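PDB 3G0O: 3-hydroxyisobutyrate dehydrogenase from Salmonella typhimurium, which probably catalyses the oxidation of L-threonate to 2-oxo-tetronate, using NAD(+) in preference to NADP(+). Local coordinates for residues 98-103 and 121-126; 244-249 and 272-277; 24-29 and 159-164. All coordinates share one frame; numbering follows the deposited sequence.

How the interactions relate
Interactions 1 and 3 belong to the N-terminal Rossmann-type domain, interaction 2 to the helical C-terminal domain. Along the chain, residues 24-29 come first and 159-164 close interaction 3 only after both strands of interaction 1 have been laid down; interaction 2 follows. Interactions 1 and 3 reach the same sheet, their centres 16 Å apart, and helix 148-161 links them by packing on M99 and L124. Interaction 2 is centred about 25 Å from interaction 1 and 32 Å from interaction 3. Even so, T103 CG2 packs 3.5 Å from D248 OD1, so the two domains meet near the predicted active-site residue K179.

Interaction 1: residues 98-103 and 121-126; sequences VMVSST and LNMLDA
V98 and V100 pair with M123 and D125 in two parallel neighbours of the Rossmann-type sheet, strands 97-100 and 122-129, joined through helix 106-117 in a beta-alpha-beta crossover. The backbone rungs begin with V98 N to N122 O at 2.6 Å and close with A126 N to V100 O. On the face of V98, V100 and M123, the V100 side chain crosses that of M123, a selenomethionine, obliquely. V100 CG1 is anti to the backbone N (chi1 -177°), which leaves CG2 beside that N and against M123 SE, 3.8 Å away. M123 bends at chi2 and chi3, and its CG also comes within 3.3 Å of V98 O. Branched valines suit the extended chain, and the long, flexible, unbranched M123 chain lies between them and I112, A113 and L116 of helix 106-117. On this same face the buried D125 has its carboxylate bonded to G173 N and S176 OG, and a water donating to both D125 OD1 and V100 O links the strands near the predicted active-site K179.

On the other face, M99 CG touches A126 CB at 3.7 Å; the small A126 allows this close approach, its methyl also meeting V142 and A144 of strand 140-145, while M99 packs on L154 of helix 148-161. Just beyond the end of strand 97-100, S101 swings its hydroxyl beside its own N, and OG donates to A126 O from above the carbonyl plane at 2.8 Å.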
# COMPACT_ATOMS: atom_id res chain seq x y z
N VAL A 98 3.81 21.92 24.36
CA VAL A 98 4.85 21.10 23.77
C VAL A 98 4.16 20.04 22.93
O VAL A 98 3.36 19.26 23.43
CB VAL A 98 5.72 20.39 24.82
CG1 VAL A 98 6.73 19.50 24.12
CG2 VAL A 98 6.42 21.41 25.69
N MSE A 99 4.45 20.03 21.63
CA MSE A 99 3.87 19.06 20.72
C MSE A 99 4.94 18.02 20.44
O MSE A 99 5.92 18.28 19.74
CB MSE A 99 3.47 19.76 19.42
CG MSE A 99 2.74 18.87 18.43
SE MSE A 99 2.26 19.84 16.81
CE MSE A 99 2.53 18.44 15.50
N VAL A 100 4.78 16.83 21.03
CA VAL A 100 5.75 15.76 20.84
C VAL A 100 5.35 14.95 19.61
O VAL A 100 4.30 14.30 19.60
CB VAL A 100 5.81 14.83 22.08
CG1 VAL A 100 6.88 13.76 21.88
CG2 VAL A 100 6.13 15.66 23.32
N SER A 101 6.18 15.01 18.57
CA SER A 101 5.90 14.31 17.33
C SER A 101 7.04 13.35 16.99
O SER A 101 7.86 13.61 16.11
CB SER A 101 5.70 15.32 16.21
OG SER A 101 4.65 16.22 16.54
N SER A 102 7.08 12.24 17.71
CA SER A 102 8.11 11.22 17.52
C SER A 102 7.39 9.89 17.37
O SER A 102 6.28 9.83 16.85
CB SER A 102 9.03 11.20 18.76
OG SER A 102 10.03 10.21 18.66
N THR A 103 8.02 8.81 17.80
CA THR A 103 7.38 7.50 17.75
C THR A 103 7.75 6.84 19.07
O THR A 103 8.78 6.18 19.19
CB THR A 103 7.89 6.65 16.57
OG1 THR A 103 7.63 7.34 15.34
CG2 THR A 103 7.18 5.31 16.53
N LEU A 121 2.67 23.29 31.91
CA LEU A 121 2.84 23.28 30.46
C LEU A 121 1.85 22.28 29.86
O LEU A 121 1.47 21.30 30.50
CB LEU A 121 4.27 22.86 30.10
CG LEU A 121 5.39 23.72 30.72
CD1 LEU A 121 6.74 23.12 30.39
CD2 LEU A 121 5.28 25.14 30.19
N ASN A 122 1.41 22.55 28.63
CA ASN A 122 0.47 21.66 27.96
C ASN A 122 1.22 20.78 26.97
O ASN A 122 2.10 21.26 26.25
CB ASN A 122 -0.57 22.48 27.19
CG ASN A 122 -1.32 23.45 28.06
OD1 ASN A 122 -1.14 24.66 27.96
ND2 ASN A 122 -2.16 22.92 28.94
N MSE A 123 0.91 19.49 26.95
CA MSE A 123 1.58 18.61 26.00
C MSE A 123 0.57 17.92 25.10
O MSE A 123 -0.50 17.53 25.55
CB MSE A 123 2.40 17.54 26.72
CG MSE A 123 3.37 16.86 25.76
SE MSE A 123 3.75 15.03 26.17
CE MSE A 123 2.16 14.25 25.41
N LEU A 124 0.93 17.80 23.83
CA LEU A 124 0.07 17.12 22.87
C LEU A 124 0.81 15.89 22.37
O LEU A 124 1.91 15.99 21.82
CB LEU A 124 -0.26 18.03 21.69
CG LEU A 124 -1.39 17.53 20.78
CD1 LEU A 124 -2.70 17.53 21.57
CD2 LEU A 124 -1.53 18.43 19.55
N ASP A 125 0.21 14.72 22.58
CA ASP A 125 0.77 13.46 22.11
C ASP A 125 0.41 13.50 20.64
O ASP A 125 -0.68 13.07 20.25
CB ASP A 125 0.08 12.30 22.83
CG ASP A 125 0.52 10.95 22.33
OD1 ASP A 125 1.59 10.87 21.70
OD2 ASP A 125 -0.19 9.96 22.59
N ALA A 126 1.31 14.01 19.82
CA ALA A 126 1.02 14.18 18.40
C ALA A 126 1.96 13.61 17.36
O ALA A 126 2.56 14.36 16.57
CB ALA A 126 0.81 15.67 18.13
O HOH W 1 4.01 12.02 21.64

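Interaction 2: residues 244-249 and 272-277; sequences IFVKDL and MFTSAS
F273 has CG anti to the carbonyl carbon (chi1 -78°), which starts its side chain from helix 264-281 towards helix 242-258, where the ring meets F245 and L249; V246 CG2, anti to its own carbonyl carbon, meets the backbone and CB of F273. The two helices form a roughly antiparallel pair in the all-helical C-terminal domain, their short segments inclined at 144° and 8.8 Å apart at closest approach.

The F273 ring is the centrepiece. F245 CB stands over the middle of one face in a CH-pi contact, 3.9 Å from the ring centroid. The two phenyl rings are nearly parallel, with planes at 25°, but slid so far apart that they barely overlap, so F245 meets F273 chiefly through its CB. L249 crosses F273 at about a right angle and presses CD1 to F273 CD2 at 3.5 Å. A flat aromatic suits a spot where a methylene sits over the ring centre and a leucine methyl comes in obliquely by CD2 on the same side. The F245 ring itself turns on towards I190 and Q183 of helix 174-202, and the F245 side chain is about 5 Å from the bound tartrate, so this packing may influence the surroundings of that site.

Towards the surface the contact passes to shorter side chains. T274 and S277 spend their hydroxyls on L270 O and D243 OD1, which suits them to a partly exposed border. V246 CG2 lies against the F273 backbone carbonyl, 3.6 Å from its O, and 3.9 Å from F273 CB.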
# COMPACT_ATOMS: atom_id res chain seq x y z
N ILE A 244 15.57 2.22 12.12
CA ILE A 244 14.37 2.92 12.58
C ILE A 244 13.24 1.92 12.72
O ILE A 244 12.48 1.97 13.69
CB ILE A 244 13.92 4.02 11.58
CG1 ILE A 244 14.95 5.15 11.54
CG2 ILE A 244 12.56 4.59 12.02
CD1 ILE A 244 15.09 5.92 12.83
N PHE A 245 13.10 1.03 11.74
CA PHE A 245 12.04 0.04 11.82
C PHE A 245 12.34 -1.11 12.75
O PHE A 245 11.42 -1.79 13.22
CB PHE A 245 11.63 -0.43 10.43
CG PHE A 245 10.67 0.50 9.77
CD1 PHE A 245 11.11 1.47 8.88
CD2 PHE A 245 9.33 0.48 10.13
CE1 PHE A 245 10.23 2.42 8.36
CE2 PHE A 245 8.44 1.43 9.62
CZ PHE A 245 8.89 2.40 8.74
N VAL A 246 13.62 -1.34 13.03
CA VAL A 246 13.99 -2.38 13.99
C VAL A 246 13.39 -1.87 15.31
O VAL A 246 12.78 -2.61 16.08
CB VAL A 246 15.52 -2.51 14.15
CG1 VAL A 246 15.85 -3.34 15.38
CG2 VAL A 246 16.12 -3.14 12.91
N LYS A 247 13.55 -0.57 15.54
CA LYS A 247 13.03 0.07 16.73
C LYS A 247 11.50 0.12 16.73
O LYS A 247 10.86 -0.32 17.67
CB LYS A 247 13.59 1.49 16.85
CG LYS A 247 12.87 2.38 17.86
CD LYS A 247 13.54 3.74 17.97
CE LYS A 247 13.59 4.47 16.62
NZ LYS A 247 12.24 4.89 16.14
N ASP A 248 10.92 0.65 15.65
CA ASP A 248 9.48 0.78 15.56
C ASP A 248 8.71 -0.53 15.60
O ASP A 248 7.72 -0.64 16.31
CB ASP A 248 9.08 1.58 14.31
CG ASP A 248 9.36 3.07 14.45
OD1 ASP A 248 9.94 3.47 15.49
OD2 ASP A 248 9.01 3.83 13.52
N LEU A 249 9.17 -1.53 14.85
CA LEU A 249 8.50 -2.82 14.85
C LEU A 249 8.73 -3.50 16.20
O LEU A 249 7.98 -4.41 16.58
CB LEU A 249 9.00 -3.68 13.70
CG LEU A 249 8.48 -3.23 12.32
CD1 LEU A 249 9.16 -4.03 11.23
CD2 LEU A 249 6.97 -3.40 12.25
N MSE A 272 13.08 -9.57 9.70
CA MSE A 272 13.78 -9.19 8.47
C MSE A 272 14.65 -7.95 8.66
O MSE A 272 15.82 -7.93 8.28
CB MSE A 272 12.78 -8.98 7.34
CG MSE A 272 12.11 -10.27 6.89
SE MSE A 272 10.56 -9.97 5.77
CE MSE A 272 11.45 -9.40 4.15
N PHE A 273 14.08 -6.90 9.25
CA PHE A 273 14.85 -5.69 9.47
C PHE A 273 15.98 -5.96 10.46
O PHE A 273 17.07 -5.41 10.33
CB PHE A 273 13.95 -4.56 9.99
CG PHE A 273 13.13 -3.90 8.91
CD1 PHE A 273 13.73 -3.05 7.99
CD2 PHE A 273 11.76 -4.12 8.82
CE1 PHE A 273 12.98 -2.42 6.99
CE2 PHE A 273 11.00 -3.50 7.83
CZ PHE A 273 11.61 -2.64 6.91
N THR A 274 15.72 -6.81 11.45
CA THR A 274 16.75 -7.14 12.43
C THR A 274 17.91 -7.86 11.73
O THR A 274 19.09 -7.61 12.03
CB THR A 274 16.17 -8.02 13.57
OG1 THR A 274 15.20 -7.25 14.30
CG2 THR A 274 17.28 -8.45 14.54
N SER A 275 17.58 -8.76 10.80
CA SER A 275 18.62 -9.48 10.05
C SER A 275 19.43 -8.50 9.21
O SER A 275 20.65 -8.61 9.12
CB SER A 275 18.00 -10.53 9.13
OG SER A 275 17.48 -11.63 9.86
N ALA A 276 18.74 -7.55 8.58
CA ALA A 276 19.42 -6.56 7.75
C ALA A 276 20.39 -5.74 8.60
O ALA A 276 21.48 -5.41 8.15
CB ALA A 276 18.39 -5.65 7.09
N SER A 277 19.98 -5.42 9.82
CA SER A 277 20.86 -4.65 10.70
C SER A 277 22.07 -5.48 11.15
O SER A 277 23.19 -4.99 11.14
CB SER A 277 20.09 -4.13 11.92
OG SER A 277 20.92 -3.32 12.74

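Interaction 3: residues 24-29 and 159-164; sequences RSCLRA and DAVASN
A160 lays its methyl against that of A29, CB to CB at 3.5 Å, and the same A160 CB also looks onto the last turn of helix 17-28, 4.2 Å from C26 CA. Alanine suits this place: with a lone methyl on each side, the backbones come close. Beside them S25 brings its own methylene up to the backbone: S25 CB lies 3.4 Å from A160 O. Its hydroxyl, anti to the carbonyl carbon (chi1 -64°), lies beside the backbone N and bonds G21 O one turn earlier in its helix, while R28 NH2 donates to it weakly. A serine thus offers a small carbon surface to the neighbour and pairs its hydroxyl chiefly with G21 O of its own helix.

Next to S25, C26 SG touches V161 CG1 at 3.9 Å. C26 also packs on T33 and L31, so its side chain lies between V161 and strand 32-36. Helix 17-28 follows strand 9-13 and a glycine-rich turn, the strand-turn-helix of a Rossmann fold, consistent with dinucleotide binding, and the last turn of helix 148-161 meets it on the same side of the sheet. At V161 that helix ends; A162 leaves the helical conformation and the chain enters strand 162-169, whose backbone pairs with strand 140-145.

Two waters bridge what the side chains do not. One donates to S25 O and to A160 O, the latter at 2.8 Å, linking the carbonyls of the two helices. The other donates to V161 O at 3.0 Å and, weakly, to S25 OG, so that the carbonyl at the end of helix 148-161 gains a solvent partner.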
# COMPACT_ATOMS: atom_id res chain seq x y z
N ARG A 24 9.37 25.29 7.80
CA ARG A 24 9.06 26.09 6.63
C ARG A 24 7.57 26.41 6.55
O ARG A 24 7.18 27.50 6.15
CB ARG A 24 9.52 25.39 5.35
CG ARG A 24 11.04 25.45 5.16
CD ARG A 24 11.49 24.78 3.87
NE ARG A 24 12.87 25.12 3.54
CZ ARG A 24 13.87 24.25 3.43
NH1 ARG A 24 13.65 22.96 3.61
NH2 ARG A 24 15.09 24.67 3.13
N SER A 25 6.74 25.45 6.95
CA SER A 25 5.30 25.66 6.93
C SER A 25 4.93 26.73 7.96
O SER A 25 4.04 27.55 7.72
CB SER A 25 4.57 24.35 7.23
OG SER A 25 4.83 23.41 6.20
N CYS A 26 5.61 26.73 9.11
CA CYS A 26 5.34 27.74 10.13
C CYS A 26 5.76 29.11 9.60
O CYS A 26 5.09 30.10 9.84
CB CYS A 26 6.09 27.42 11.42
SG CYS A 26 5.38 26.07 12.37
N LEU A 27 6.89 29.15 8.89
CA LEU A 27 7.38 30.40 8.32
C LEU A 27 6.39 30.93 7.28
O LEU A 27 6.13 32.13 7.22
CB LEU A 27 8.76 30.21 7.68
CG LEU A 27 9.97 30.25 8.63
CD1 LEU A 27 11.28 30.11 7.84
CD2 LEU A 27 9.95 31.59 9.39
N ARG A 28 5.82 30.03 6.47
CA ARG A 28 4.85 30.46 5.46
C ARG A 28 3.59 30.97 6.13
O ARG A 28 2.94 31.88 5.62
CB ARG A 28 4.47 29.31 4.52
CG ARG A 28 5.54 28.90 3.53
CD ARG A 28 4.92 28.21 2.32
NE ARG A 28 4.03 27.12 2.71
CZ ARG A 28 4.44 25.95 3.20
NH1 ARG A 28 5.73 25.71 3.36
NH2 ARG A 28 3.55 25.03 3.54
N ALA A 29 3.25 30.38 7.27
CA ALA A 29 2.06 30.77 8.01
C ALA A 29 2.22 32.11 8.70
O ALA A 29 1.26 32.66 9.24
CB ALA A 29 1.71 29.69 9.04
N ASP A 159 -2.55 24.16 12.27
CA ASP A 159 -3.11 24.73 11.04
C ASP A 159 -2.02 24.91 9.99
O ASP A 159 -2.25 24.74 8.79
CB ASP A 159 -3.76 26.10 11.31
CG ASP A 159 -5.09 26.01 12.03
OD1 ASP A 159 -5.60 24.89 12.26
OD2 ASP A 159 -5.65 27.08 12.35
N ALA A 160 -0.82 25.27 10.44
CA ALA A 160 0.29 25.52 9.54
C ALA A 160 0.98 24.27 9.00
O ALA A 160 1.20 24.15 7.79
CB ALA A 160 1.32 26.41 10.22
N VAL A 161 1.32 23.35 9.89
CA VAL A 161 2.04 22.15 9.49
C VAL A 161 1.20 20.98 8.98
O VAL A 161 1.72 20.13 8.25
CB VAL A 161 2.91 21.63 10.66
CG1 VAL A 161 3.74 22.76 11.23
CG2 VAL A 161 2.02 21.01 11.74
N ALA A 162 -0.08 20.94 9.35
CA ALA A 162 -0.93 19.82 8.94
C ALA A 162 -2.14 20.14 8.09
O ALA A 162 -2.63 21.27 8.06
CB ALA A 162 -1.38 19.07 10.19
N SER A 163 -2.62 19.11 7.38
CA SER A 163 -3.80 19.22 6.54
C SER A 163 -4.88 18.26 7.06
O SER A 163 -6.06 18.40 6.75
CB SER A 163 -3.46 18.91 5.08
OG SER A 163 -2.88 17.63 4.94
N ASN A 164 -4.45 17.29 7.86
CA ASN A 164 -5.37 16.32 8.46
C ASN A 164 -4.97 16.02 9.89
O ASN A 164 -3.95 15.38 10.14
CB ASN A 164 -5.40 15.02 7.66
CG ASN A 164 -6.00 15.19 6.28
OD1 ASN A 164 -5.29 15.23 5.28
ND2 ASN A 164 -7.32 15.30 6.22
O HOH W 2 4.66 20.56 7.97
O HOH W 3 1.72 26.42 6.27